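Local structure of diheme cytochrome c (Shewanella baltica, 3U99) at residues S21-N29 with S119-E129. The protein carries two covalently attached c-type hemes, each with two histidines on its iron, and probably serves in electron transfer. Sequence-based numbering, arbitrary orientation.
Sequences SCHMAYPAN and SQCSNCHNLAE. With HEC (heme c), chain C.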
loop_
_atom_site.group_PDB
_atom_site.type_symbol
_atom_site.label_atom_id
_atom_site.label_comp_id
_atom_site.label_asym_id
_atom_site.label_seq_id
_atom_site.Cartn_x
_atom_site.Cartn_y
_atom_site.Cartn_z
ATOM N N SER A 21 -1.703 2.390 -10.494
ATOM C CA SER A 21 -2.695 2.980 -11.371
ATOM C C SER A 21 -3.811 3.733 -10.648
ATOM O O SER A 21 -4.267 4.775 -11.121
ATOM C CB SER A 21 -3.297 1.794 -12.184
ATOM O OG SER A 21 -4.096 2.436 -13.164
ATOM N N CYS A 22 -4.262 3.210 -9.522
ATOM C CA CYS A 22 -5.385 3.780 -8.788
ATOM C C CYS A 22 -4.995 4.343 -7.434
ATOM O O CYS A 22 -5.676 5.133 -6.786
ATOM C CB CYS A 22 -6.412 2.675 -8.516
ATOM S SG CYS A 22 -7.156 2.070 -10.071
ATOM N N HIS A 23 -3.878 3.893 -6.875
ATOM C CA HIS A 23 -3.257 4.228 -5.621
ATOM C C HIS A 23 -1.762 4.008 -5.803
ATOM O O HIS A 23 -1.312 3.491 -6.812
ATOM C CB HIS A 23 -3.789 3.370 -4.482
ATOM C CG HIS A 23 -3.757 1.891 -4.670
ATOM N ND1 HIS A 23 -2.613 1.144 -4.718
ATOM C CD2 HIS A 23 -4.773 1.065 -4.827
ATOM C CE1 HIS A 23 -2.959 -0.136 -4.892
ATOM N NE2 HIS A 23 -4.278 -0.227 -4.964
ATOM N N MET A 24 -0.993 4.422 -4.834
ATOM C CA MET A 24 0.477 4.223 -4.892
ATOM C C MET A 24 0.749 2.734 -4.961
ATOM O O MET A 24 0.004 1.884 -4.476
ATOM C CB MET A 24 1.117 4.766 -3.599
ATOM C CG MET A 24 0.560 4.185 -2.302
ATOM S SD MET A 24 1.742 4.435 -0.941
ATOM C CE MET A 24 2.963 3.233 -1.339
ATOM N N ALA A 25 1.918 2.442 -5.522
ATOM C CA ALA A 25 2.374 1.079 -5.600
ATOM C C ALA A 25 2.985 0.669 -4.268
ATOM O O ALA A 25 4.072 1.086 -3.864
ATOM C CB ALA A 25 3.367 0.889 -6.727
ATOM N N TYR A 26 2.253 -0.177 -3.542
ATOM C CA TYR A 26 2.688 -0.612 -2.230
ATOM C C TYR A 26 3.935 -1.477 -2.309
ATOM O O TYR A 26 3.959 -2.445 -3.059
ATOM C CB TYR A 26 1.609 -1.413 -1.524
ATOM C CG TYR A 26 0.359 -0.600 -1.273
ATOM C CD1 TYR A 26 0.390 0.475 -0.380
ATOM C CD2 TYR A 26 -0.828 -0.854 -1.914
ATOM C CE1 TYR A 26 -0.751 1.230 -0.160
ATOM C CE2 TYR A 26 -1.969 -0.119 -1.692
ATOM C CZ TYR A 26 -1.919 0.944 -0.800
ATOM O OH TYR A 26 -3.086 1.650 -0.649
ATOM N N PRO A 27 5.004 -1.180 -1.600
ATOM C CA PRO A 27 6.166 -2.084 -1.593
ATOM C C PRO A 27 5.767 -3.505 -1.255
ATOM O O PRO A 27 4.959 -3.775 -0.360
ATOM C CB PRO A 27 7.063 -1.482 -0.507
ATOM C CG PRO A 27 6.765 0.012 -0.601
ATOM C CD PRO A 27 5.279 0.077 -0.870
ATOM N N ALA A 28 6.362 -4.442 -1.962
ATOM C CA ALA A 28 6.070 -5.869 -1.770
ATOM C C ALA A 28 6.331 -6.325 -0.362
ATOM O O ALA A 28 5.700 -7.285 0.123
ATOM C CB ALA A 28 6.917 -6.706 -2.702
ATOM N N ASN A 29 7.297 -5.734 0.352
ATOM C CA ASN A 29 7.662 -6.201 1.681
ATOM C C ASN A 29 6.700 -5.771 2.789
ATOM O O ASN A 29 6.969 -6.067 3.970
ATOM C CB ASN A 29 9.111 -5.908 2.030
ATOM C CG ASN A 29 9.400 -4.463 2.230
ATOM O OD1 ASN A 29 8.478 -3.670 2.275
ATOM N ND2 ASN A 29 10.699 -4.194 2.289
ATOM N N SER A 119 -5.085 4.264 3.802
ATOM C CA SER A 119 -4.666 3.473 2.634
ATOM C C SER A 119 -3.715 4.200 1.728
ATOM O O SER A 119 -2.821 3.553 1.190
ATOM C CB SER A 119 -5.917 3.069 1.841
ATOM O OG SER A 119 -6.737 2.194 2.523
ATOM N N GLN A 120 -3.895 5.469 1.449
ATOM C CA GLN A 120 -2.923 6.080 0.516
ATOM C C GLN A 120 -1.773 6.603 1.353
ATOM O O GLN A 120 -1.723 7.749 1.810
ATOM C CB GLN A 120 -3.533 7.156 -0.383
ATOM C CG GLN A 120 -2.528 7.832 -1.345
ATOM C CD GLN A 120 -2.376 7.077 -2.653
ATOM O OE1 GLN A 120 -2.340 5.876 -2.691
ATOM N NE2 GLN A 120 -2.246 7.773 -3.769
ATOM N N CYS A 121 -0.788 5.741 1.588
ATOM C CA CYS A 121 0.282 6.109 2.491
ATOM C C CYS A 121 1.026 7.364 2.057
ATOM O O CYS A 121 1.554 8.044 2.937
ATOM C CB CYS A 121 1.334 4.990 2.529
ATOM S SG CYS A 121 0.727 3.264 2.445
ATOM N N SER A 122 1.165 7.595 0.771
ATOM C CA SER A 122 1.964 8.669 0.235
ATOM C C SER A 122 1.372 10.027 0.562
ATOM O O SER A 122 2.057 11.043 0.376
ATOM C CB SER A 122 2.079 8.512 -1.271
ATOM O OG SER A 122 0.820 8.395 -1.868
ATOM N N ASN A 123 0.139 10.086 1.084
ATOM C CA ASN A 123 -0.364 11.404 1.503
ATOM C C ASN A 123 0.430 11.888 2.692
ATOM O O ASN A 123 0.554 13.101 2.833
ATOM C CB ASN A 123 -1.840 11.277 1.867
ATOM C CG ASN A 123 -2.757 11.191 0.684
ATOM O OD1 ASN A 123 -2.431 11.530 -0.448
ATOM N ND2 ASN A 123 -3.961 10.664 0.961
ATOM N N CYS A 124 0.968 11.044 3.518
ATOM C CA CYS A 124 1.680 11.385 4.735
ATOM C C CYS A 124 3.175 11.054 4.641
ATOM O O CYS A 124 4.018 11.752 5.192
ATOM C CB CYS A 124 1.088 10.656 5.936
ATOM S SG CYS A 124 -0.653 11.015 6.225
ATOM N N HIS A 125 3.481 9.942 4.005
ATOM C CA HIS A 125 4.828 9.440 3.796
ATOM C C HIS A 125 5.135 9.701 2.350
ATOM O O HIS A 125 4.829 8.886 1.462
ATOM C CB HIS A 125 4.907 7.964 4.113
ATOM C CG HIS A 125 4.528 7.490 5.467
ATOM N ND1 HIS A 125 5.415 7.534 6.523
ATOM C CD2 HIS A 125 3.420 6.888 5.938
ATOM C CE1 HIS A 125 4.822 6.983 7.566
ATOM N NE2 HIS A 125 3.604 6.566 7.267
ATOM N N ASN A 126 5.677 10.886 2.070
ATOM C CA ASN A 126 5.772 11.302 0.655
ATOM C C ASN A 126 6.534 10.288 -0.244
ATOM O O ASN A 126 6.218 10.177 -1.398
ATOM C CB ASN A 126 6.088 12.784 0.585
ATOM C CG ASN A 126 5.046 13.635 1.106
ATOM O OD1 ASN A 126 5.388 14.592 1.798
ATOM N ND2 ASN A 126 3.713 13.432 0.762
ATOM N N LEU A 127 7.505 9.590 0.331
ATOM C CA LEU A 127 8.334 8.631 -0.393
ATOM C C LEU A 127 8.013 7.199 -0.088
ATOM O O LEU A 127 8.849 6.283 -0.209
ATOM C CB LEU A 127 9.798 8.989 -0.134
ATOM C CG LEU A 127 10.247 10.368 -0.696
ATOM C CD1 LEU A 127 11.739 10.546 -0.468
ATOM C CD2 LEU A 127 9.840 10.581 -2.132
ATOM N N ALA A 128 6.752 6.954 0.268
ATOM C CA ALA A 128 6.259 5.602 0.537
ATOM C C ALA A 128 6.556 4.637 -0.620
ATOM O O ALA A 128 6.824 3.467 -0.367
ATOM C CB ALA A 128 4.775 5.597 0.864
ATOM N N GLU A 129 6.454 5.095 -1.854
ATOM C CA GLU A 129 6.656 4.193 -2.965
ATOM C C GLU A 129 8.108 3.723 -3.037
ATOM O O GLU A 129 8.317 2.671 -3.651
ATOM C CB GLU A 129 6.320 4.851 -4.297
ATOM C CG GLU A 129 4.871 4.789 -4.664
ATOM C CD GLU A 129 4.557 5.010 -6.123
ATOM O OE1 GLU A 129 5.327 5.661 -6.848
ATOM O OE2 GLU A 129 3.507 4.584 -6.610
HETATM FE FE HEC C . -5.413 -1.917 -5.128
HETATM C CHA HEC C . -6.525 -1.273 -2.033
HETATM C CHB HEC C . -2.919 -3.853 -3.866
HETATM C CHC HEC C . -4.239 -2.411 -8.248
HETATM C CHD HEC C . -8.017 -0.134 -6.392
HETATM N NA HEC C . -4.821 -2.469 -3.285
HETATM C C1A HEC C . -5.404 -2.063 -2.095
HETATM C C2A HEC C . -4.641 -2.587 -0.976
HETATM C C3A HEC C . -3.618 -3.294 -1.511
HETATM C C4A HEC C . -3.775 -3.240 -2.958
HETATM C CMA HEC C . -2.556 -4.057 -0.768
HETATM C CAA HEC C . -4.998 -2.350 0.438
HETATM C CBA HEC C . -4.523 -0.999 0.932
HETATM C CGA HEC C . -4.752 -0.884 2.440
HETATM O O1A HEC C . -4.031 -1.595 3.190
HETATM O O2A HEC C . -5.636 -0.138 2.902
HETATM N NB HEC C . -3.873 -2.967 -5.911
HETATM C C1B HEC C . -2.965 -3.742 -5.227
HETATM C C2B HEC C . -2.150 -4.444 -6.193
HETATM C C3B HEC C . -2.522 -4.052 -7.424
HETATM C C4B HEC C . -3.573 -3.114 -7.257
HETATM C CMB HEC C . -1.060 -5.425 -5.778
HETATM C CAB HEC C . -2.036 -4.499 -8.801
HETATM C CBB HEC C . -2.327 -6.001 -8.998
HETATM N NC HEC C . -5.985 -1.359 -6.967
HETATM C C1C HEC C . -5.344 -1.602 -8.129
HETATM C C2C HEC C . -5.974 -0.994 -9.249
HETATM C C3C HEC C . -7.036 -0.350 -8.719
HETATM C C4C HEC C . -7.083 -0.606 -7.330
HETATM C CMC HEC C . -5.425 -0.999 -10.685
HETATM C CAC HEC C . -8.018 0.522 -9.466
HETATM C CBC HEC C . -8.763 -0.119 -10.624
HETATM N ND HEC C . -6.985 -0.962 -4.355
HETATM C C1D HEC C . -7.962 -0.325 -5.059
HETATM C C2D HEC C . -8.948 0.240 -4.120
HETATM C C3D HEC C . -8.530 -0.071 -2.882
HETATM C C4D HEC C . -7.281 -0.781 -3.057
HETATM C CMD HEC C . -10.267 0.887 -4.472
HETATM C CAD HEC C . -9.228 0.282 -1.611
HETATM C CBD HEC C . -8.725 1.635 -1.002
HETATM C CGD HEC C . -9.594 1.995 0.200
HETATM O O1D HEC C . -9.264 3.269 0.521
HETATM O O2D HEC C . -9.834 0.984 1.014
HETATM O O HOH W 1 6.647 0.803 -4.554
#
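Tyr26 OH donates to Ser119 O over 2.7 Å, approaching from above the carbonyl plane; the long phenol carries its hydroxyl across, although its side chain sets out away from the other loop. Two side-chain acceptors return the grip on the 21-29 backbone. Gln120 OE1 takes Met24 N at 2.9 Å, almost straight at 172°; a bend at chi2 (87°) turns its amide toward that N-H. The next N-H, Ala25 N, reaches Glu129 OE2 on the anti side of the carboxylate, also 2.9 Å away, while one water bridges Ala25 O and Glu129 O. Residues 21-23 end one CXXCH heme-binding motif, and 121-125 are the whole of the other: Cys22 and His23, with Cys19, hold one heme, Cys121, Cys124 and His125 the other. His23 NE2 ligates iron opposite His46, and its ND1 donates to Met24 O at 2.7 Å, fixing the imidazole's rotation. Ser119 OG donates a hydrogen bond to propionate oxygen O2A of this first heme, 2.6 Å away. Between the polar links lies the Met24 side chain, whose flexible thioether suits the buried, irregular surface of Cys121, Ser122 and Ala128: SD packs 3.5 Å from Cys121 CB. Cys121 SG sits at the Tyr26 ring edge, 3.6 Å from CE1.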